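Local atomic coordinates of ABC-type metal ion transport system, periplasmic component (Vibrio vulnificus, PDB entry 3K2D), a protein that binds methionine in the cleft between its two lobes, probably as the substrate-binding component of an ABC importer, and activates Toll-like receptor 2. Residues A[18-23]-A[230-235]; A[105-110]-A[153-158]; A[122-127]-A[190-195]. The protein carries 4 engineered substitutions. All coordinates share one frame; numbering follows the deposited sequence.

How the contacts relate
From the N terminus, the chain soon enters helix 16-32, whose 18-23 portion meets its partner only in the final helix: contact 1 closes a loop of 206 residues and brings the first and last helices together in one lobe. The other two contacts are nested inside that loop and lie in the second lobe. Contact 2 joins strand 107-111 to strand 153-157; contact 3 starts from helix 114-126, within that interval, and ends at 190-195, so the two cross. They also touch, with Ile154 CD1 3.7 Å from Leu124 CD1, and both reach the same mixed sheet. Contacts 1 and 2 lie on opposite sides of the chain's centre, about 31 Å apart between centres.

Contact 1 of 3, residues A[18-23]-A[230-235]; sequences AQVAEV and TAAKEI
Ile235 reaches across to Val20 and Gln19, in an antiparallel helix pair that packs the last helix of the chain onto the first in one lobe of this periplasmic-binding-protein-like fold. The short axes run at 160° to each other and approach to 9.3 Å. Packing is tight along one line of methyl groups. Ile235 points CD1 at the facing helix, where it lies 3.6 Å from Val20 CG2. On the inner side the same CG2 also rests against Ala232, with 4.2 Å to Ala232 CB, and here the cover continues: Phe85 touches both Val20 and Ala232, while Phe236 and Val228 also pack against Val20. Solvent lies on the other flank. Gln19 contributes mainly its CB, which is 3.6 Å from Ile235 CD1; its CG stands anti to the carbonyl carbon (chi1 -67°) and the chain runs on extended, taking the amide beyond the apolar line. No polar bond links the two segments, so van der Waals contact carries the pairing. One turn further along, Val23 straddles Ala231 with both branches, CG2 at 3.7 Å and CG1 at 4.1 Å from Ala231 CB.

Contact 2 of 3, residues A[105-110]-A[153-158]; sequences GVRIAV and TIMELD. Engineered in segment 153-158: Met155 (natural residue Val).
Thr153 N donates to Val106 O, the first of five backbone hydrogen bonds between the two parallel segments. Ile108 uses both its polar backbone atoms: its N gives to Thr153 O at 3.0 Å in an almost straight bond (171° at the hydrogen), and its O takes Met155 N at 2.8 Å. Val110 repeats the pattern, N to Met155 O and O from Leu157 N, the latter 2.8 Å long. On its other side the strand bonds through Arg107 to Ala170 and through Ala109 to Leu171 and Ile173. Strand 107-111 therefore has bonded neighbours on both edges, whereas 153-157 is the outermost strand of a mixed sheet. The two belong to a beta-alpha-beta crossover whose return carries the small antiparallel pair 131-132 and 145-147, and whose helix, 114-126, lies over the face formed by Ile108, Val110, Ile154 and Glu156. On that face Val110 CG2 meets Ile154 CG2 at 3.8 Å and lies 3.9 Å from Glu156 CG. The opposite face holds Ala109, its CB 3.9 Å from Leu157 CD1, with helix 162-165 behind them. There too the engineered Met155, bent at chi2 and chi3, crosses Arg107, which also bends, and brings its CE methyl to the edge of the guanidinium, whose NH2 makes a weak hydrogen bond to Asp168 O.

Contact 3 of 3, residues A[122-127]-A[190-195]; sequences LLLEQQ and GVFVED
Phe192 presents its ring to three side chains of segment 122-127, each meeting it in a different way. Gln127 comes over one face: its CG lies 3.7 Å from the ring centroid and 27° off the ring normal, a CH-pi contact shifted toward the rim. Because the Gln127 chain bends at chi2, its amide lies nearly flat along the ring, the two planes only 9° apart, so that the flat end group stacks rather than stands on edge. Leu123 instead meets the ring from the side. Its CD2 sits in the ring plane at the edge, 3.5 Å from Phe192 CE1. Leu124 approaches obliquely, with CD2 4.1 Å from Phe192 CZ. Leu171 and Val99 add further cover to the ring.

The fork of Leu123 explains how the contact extends along the chain. With CG anti to the backbone N (chi1 180°), its CD2 branch serves the ring and CD1 rests 3.7 Å from Glu194 CA. The extended Glu194 chain then leads its carboxylate away from this apolar patch to a salt bridge between OE2 and Arg119 NE; OE1 accepts a weak hydrogen bond from Ile89 N. Arg119, one turn before Leu123 on helix 114-126, lines the methionine pocket. This helix and the short, weakly bonded strand about 192-193, outermost in its sheet, therefore meet through apolar side chains, and Glu194 is a second-shell residue that probably helps to orient Arg119 in a ligand site of the periplasmic-binding-protein type.

Contact 1 of 3, residues A[18-23]-A[230-235]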
# COMPACT_ATOMS: atom_id res chain seq x y z
N ALA A 18 0.78 -10.53 4.15
CA ALA A 18 0.78 -11.94 3.77
C ALA A 18 0.00 -12.72 4.82
O ALA A 18 -0.64 -13.72 4.51
CB ALA A 18 2.21 -12.46 3.68
N GLN A 19 0.06 -12.28 6.07
CA GLN A 19 -0.65 -12.96 7.15
C GLN A 19 -2.15 -12.89 6.90
O GLN A 19 -2.88 -13.86 7.16
CB GLN A 19 -0.32 -12.32 8.50
CG GLN A 19 1.12 -12.51 8.91
CD GLN A 19 1.40 -11.95 10.29
OE1 GLN A 19 0.82 -12.40 11.28
NE2 GLN A 19 2.28 -10.96 10.36
N VAL A 20 -2.60 -11.75 6.40
CA VAL A 20 -4.01 -11.56 6.08
C VAL A 20 -4.38 -12.46 4.89
O VAL A 20 -5.40 -13.14 4.90
CB VAL A 20 -4.29 -10.07 5.71
CG1 VAL A 20 -5.74 -9.91 5.27
CG2 VAL A 20 -3.99 -9.18 6.91
N ALA A 21 -3.51 -12.48 3.88
CA ALA A 21 -3.73 -13.28 2.69
C ALA A 21 -3.82 -14.76 3.04
O ALA A 21 -4.55 -15.51 2.39
CB ALA A 21 -2.62 -13.05 1.69
N GLU A 22 -3.08 -15.16 4.06
CA GLU A 22 -3.07 -16.54 4.51
C GLU A 22 -4.46 -16.96 4.98
O GLU A 22 -4.92 -18.06 4.69
CB GLU A 22 -2.08 -16.70 5.66
CG GLU A 22 -1.31 -18.00 5.64
CD GLU A 22 0.04 -17.86 4.96
OE1 GLU A 22 0.85 -17.03 5.44
OE2 GLU A 22 0.30 -18.56 3.96
N VAL A 23 -5.13 -16.08 5.71
CA VAL A 23 -6.45 -16.40 6.20
C VAL A 23 -7.42 -16.47 5.03
O VAL A 23 -8.24 -17.38 4.94
CB VAL A 23 -6.92 -15.36 7.21
CG1 VAL A 23 -8.26 -15.78 7.81
CG2 VAL A 23 -5.86 -15.20 8.28
N THR A 230 -11.69 -10.01 10.63
CA THR A 230 -11.37 -10.18 12.04
C THR A 230 -9.87 -10.41 12.19
O THR A 230 -9.22 -9.80 13.05
CB THR A 230 -12.12 -11.38 12.63
OG1 THR A 230 -13.52 -11.09 12.65
CG2 THR A 230 -11.64 -11.68 14.04
N ALA A 231 -9.31 -11.29 11.36
CA ALA A 231 -7.89 -11.58 11.42
C ALA A 231 -7.07 -10.34 11.08
O ALA A 231 -6.02 -10.11 11.68
CB ALA A 231 -7.54 -12.70 10.45
N ALA A 232 -7.56 -9.54 10.14
CA ALA A 232 -6.85 -8.33 9.74
C ALA A 232 -6.78 -7.33 10.89
O ALA A 232 -5.71 -6.79 11.18
CB ALA A 232 -7.54 -7.68 8.54
N LYS A 233 -7.91 -7.09 11.55
CA LYS A 233 -7.97 -6.17 12.68
C LYS A 233 -6.89 -6.56 13.68
O LYS A 233 -6.11 -5.72 14.12
CB LYS A 233 -9.35 -6.22 13.36
CG LYS A 233 -10.40 -5.38 12.65
CD LYS A 233 -11.82 -5.94 12.82
CE LYS A 233 -12.37 -5.75 14.22
NZ LYS A 233 -13.72 -6.37 14.34
N GLU A 234 -6.85 -7.84 14.01
CA GLU A 234 -5.86 -8.35 14.95
C GLU A 234 -4.44 -8.08 14.49
O GLU A 234 -3.65 -7.48 15.21
CB GLU A 234 -6.05 -9.85 15.14
CG GLU A 234 -6.43 -10.21 16.55
CD GLU A 234 -5.43 -9.66 17.55
OE1 GLU A 234 -4.30 -10.20 17.61
OE2 GLU A 234 -5.77 -8.69 18.26
N ILE A 235 -4.13 -8.52 13.28
CA ILE A 235 -2.81 -8.35 12.69
C ILE A 235 -2.29 -6.91 12.70
O ILE A 235 -1.08 -6.69 12.80
CB ILE A 235 -2.81 -8.88 11.24
CG1 ILE A 235 -2.98 -10.40 11.28
CG2 ILE A 235 -1.54 -8.46 10.51
CD1 ILE A 235 -3.36 -11.02 9.94

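Contact 2 of 3, residues A[105-110]-A[153-158]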
# COMPACT_ATOMS: atom_id res chain seq x y z
N GLY A 105 13.78 23.63 8.99
CA GLY A 105 14.79 22.98 8.18
C GLY A 105 14.91 21.49 8.36
O GLY A 105 15.92 20.91 7.99
N VAL A 106 13.90 20.84 8.93
CA VAL A 106 13.99 19.39 9.12
C VAL A 106 13.79 18.66 7.80
O VAL A 106 13.29 19.21 6.81
CB VAL A 106 12.93 18.84 10.12
CG1 VAL A 106 13.20 19.36 11.52
CG2 VAL A 106 11.53 19.21 9.66
N ARG A 107 14.19 17.39 7.82
CA ARG A 107 14.08 16.50 6.67
C ARG A 107 12.87 15.61 6.91
O ARG A 107 12.69 15.07 7.99
CB ARG A 107 15.36 15.65 6.57
CG ARG A 107 16.15 15.82 5.27
CD ARG A 107 17.66 15.98 5.53
NE ARG A 107 18.24 14.84 6.24
CZ ARG A 107 18.68 13.72 5.66
NH1 ARG A 107 18.61 13.58 4.34
NH2 ARG A 107 19.16 12.73 6.40
N ILE A 108 12.02 15.48 5.89
CA ILE A 108 10.84 14.62 5.98
C ILE A 108 10.92 13.61 4.84
O ILE A 108 10.94 13.99 3.67
CB ILE A 108 9.52 15.44 5.86
CG1 ILE A 108 9.33 16.29 7.12
CG2 ILE A 108 8.35 14.50 5.65
CD1 ILE A 108 8.01 17.02 7.19
N ALA A 109 10.97 12.33 5.19
CA ALA A 109 11.05 11.28 4.19
C ALA A 109 9.66 10.82 3.71
O ALA A 109 8.73 10.70 4.51
CB ALA A 109 11.84 10.10 4.74
N VAL A 110 9.55 10.57 2.41
CA VAL A 110 8.30 10.12 1.78
C VAL A 110 8.62 9.12 0.65
O VAL A 110 9.75 9.05 0.18
CB VAL A 110 7.51 11.31 1.14
CG1 VAL A 110 7.34 12.44 2.14
CG2 VAL A 110 8.22 11.82 -0.10
N THR A 153 12.73 19.93 3.92
CA THR A 153 13.35 19.33 2.75
C THR A 153 12.71 17.97 2.60
O THR A 153 12.81 17.12 3.49
CB THR A 153 14.87 19.15 2.91
OG1 THR A 153 15.52 20.42 2.73
CG2 THR A 153 15.39 18.18 1.87
N ILE A 154 12.02 17.76 1.49
CA ILE A 154 11.35 16.50 1.23
C ILE A 154 12.33 15.49 0.66
O ILE A 154 12.88 15.71 -0.42
CB ILE A 154 10.20 16.67 0.21
CG1 ILE A 154 9.20 17.71 0.71
CG2 ILE A 154 9.50 15.35 -0.01
CD1 ILE A 154 8.58 17.36 2.03
N MET A 155 12.55 14.41 1.39
CA MET A 155 13.44 13.35 0.94
C MET A 155 12.58 12.23 0.35
O MET A 155 11.78 11.61 1.05
CB MET A 155 14.27 12.81 2.11
CG MET A 155 15.26 13.82 2.72
SD MET A 155 16.56 14.42 1.62
CE MET A 155 17.48 12.98 1.48
N GLU A 156 12.74 11.99 -0.94
CA GLU A 156 11.97 10.94 -1.61
C GLU A 156 12.81 9.67 -1.64
O GLU A 156 13.94 9.67 -2.13
CB GLU A 156 11.63 11.39 -3.04
CG GLU A 156 10.62 12.54 -3.09
CD GLU A 156 10.58 13.25 -4.43
OE1 GLU A 156 10.60 12.56 -5.48
OE2 GLU A 156 10.52 14.50 -4.44
N LEU A 157 12.25 8.59 -1.09
CA LEU A 157 12.95 7.30 -1.02
C LEU A 157 12.04 6.16 -1.49
O LEU A 157 10.83 6.31 -1.56
CB LEU A 157 13.37 7.02 0.43
CG LEU A 157 14.06 8.13 1.22
CD1 LEU A 157 14.15 7.73 2.66
CD2 LEU A 157 15.43 8.40 0.66
N ASP A 158 12.65 5.02 -1.79
CA ASP A 158 11.90 3.85 -2.20
C ASP A 158 11.08 3.40 -0.99
O ASP A 158 11.60 3.31 0.12
CB ASP A 158 12.84 2.73 -2.63
CG ASP A 158 12.10 1.44 -2.95
OD1 ASP A 158 11.61 0.77 -2.00
OD2 ASP A 158 11.99 1.10 -4.15

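Contact 3 of 3, residues A[122-127]-A[190-195]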
# COMPACT_ATOMS: atom_id res chain seq x y z
N LEU A 122 0.05 15.61 -0.25
CA LEU A 122 -1.30 16.03 0.09
C LEU A 122 -1.49 15.91 1.61
O LEU A 122 -2.06 16.79 2.25
CB LEU A 122 -2.33 15.15 -0.63
CG LEU A 122 -2.59 15.42 -2.12
CD1 LEU A 122 -3.58 14.40 -2.66
CD2 LEU A 122 -3.12 16.84 -2.30
N LEU A 123 -1.00 14.82 2.18
CA LEU A 123 -1.11 14.59 3.61
C LEU A 123 -0.35 15.65 4.41
O LEU A 123 -0.83 16.14 5.43
CB LEU A 123 -0.59 13.20 3.97
CG LEU A 123 -0.65 12.84 5.45
CD1 LEU A 123 -2.08 12.90 5.94
CD2 LEU A 123 -0.07 11.45 5.65
N LEU A 124 0.84 16.00 3.94
CA LEU A 124 1.65 17.02 4.61
C LEU A 124 0.89 18.34 4.62
O LEU A 124 0.87 19.05 5.62
CB LEU A 124 2.99 17.19 3.90
CG LEU A 124 3.99 16.05 4.12
CD1 LEU A 124 5.22 16.23 3.24
CD2 LEU A 124 4.36 15.99 5.60
N GLU A 125 0.27 18.66 3.49
CA GLU A 125 -0.49 19.90 3.36
C GLU A 125 -1.60 19.93 4.41
O GLU A 125 -1.86 20.97 5.01
CB GLU A 125 -1.09 19.98 1.96
CG GLU A 125 -1.89 21.22 1.68
CD GLU A 125 -2.36 21.26 0.25
OE1 GLU A 125 -2.85 20.23 -0.24
OE2 GLU A 125 -2.24 22.33 -0.40
N GLN A 126 -2.24 18.79 4.63
CA GLN A 126 -3.31 18.71 5.63
C GLN A 126 -2.78 18.98 7.02
O GLN A 126 -3.54 19.31 7.93
CB GLN A 126 -3.98 17.33 5.59
CG GLN A 126 -4.73 17.12 4.32
CD GLN A 126 -5.75 18.21 4.12
OE1 GLN A 126 -6.76 18.26 4.81
NE2 GLN A 126 -5.48 19.11 3.18
N GLN A 127 -1.48 18.82 7.20
CA GLN A 127 -0.86 19.05 8.49
C GLN A 127 -0.41 20.51 8.59
O GLN A 127 0.04 20.96 9.64
CB GLN A 127 0.33 18.12 8.66
CG GLN A 127 0.09 16.97 9.61
CD GLN A 127 -1.29 16.36 9.47
OE1 GLN A 127 -1.66 15.86 8.42
NE2 GLN A 127 -2.07 16.41 10.55
N GLY A 190 1.42 6.85 14.98
CA GLY A 190 1.34 7.94 14.03
C GLY A 190 1.35 9.34 14.60
O GLY A 190 0.65 9.63 15.57
N VAL A 191 2.15 10.23 14.01
CA VAL A 191 2.22 11.63 14.44
C VAL A 191 0.98 12.30 13.87
O VAL A 191 0.48 13.28 14.41
CB VAL A 191 3.47 12.31 13.90
CG1 VAL A 191 3.46 13.79 14.26
CG2 VAL A 191 4.69 11.65 14.50
N PHE A 192 0.51 11.76 12.76
CA PHE A 192 -0.71 12.23 12.12
C PHE A 192 -1.11 11.11 11.18
O PHE A 192 -0.28 10.32 10.75
CB PHE A 192 -0.50 13.56 11.39
CG PHE A 192 0.64 13.58 10.42
CD1 PHE A 192 0.57 12.91 9.21
CD2 PHE A 192 1.79 14.32 10.70
CE1 PHE A 192 1.62 12.96 8.29
CE2 PHE A 192 2.84 14.37 9.79
CZ PHE A 192 2.76 13.70 8.59
N VAL A 193 -2.40 11.03 10.88
CA VAL A 193 -2.88 9.98 10.01
C VAL A 193 -3.78 10.53 8.92
O VAL A 193 -4.49 11.52 9.11
CB VAL A 193 -3.64 8.91 10.84
CG1 VAL A 193 -4.01 7.74 9.96
CG2 VAL A 193 -2.76 8.46 12.00
N GLU A 194 -3.74 9.86 7.78
CA GLU A 194 -4.54 10.21 6.62
C GLU A 194 -5.99 9.86 6.96
O GLU A 194 -6.23 9.00 7.79
CB GLU A 194 -4.05 9.39 5.42
CG GLU A 194 -4.72 9.68 4.10
CD GLU A 194 -4.29 8.70 3.02
OE1 GLU A 194 -4.52 7.48 3.20
OE2 GLU A 194 -3.73 9.14 2.00
N ASP A 195 -6.95 10.53 6.33
CA ASP A 195 -8.35 10.24 6.60
C ASP A 195 -8.78 8.91 5.98
O ASP A 195 -8.34 8.57 4.88
CB ASP A 195 -9.24 11.35 6.05
CG ASP A 195 -9.02 12.68 6.77
OD1 ASP A 195 -9.65 13.68 6.36
OD2 ASP A 195 -8.22 12.72 7.73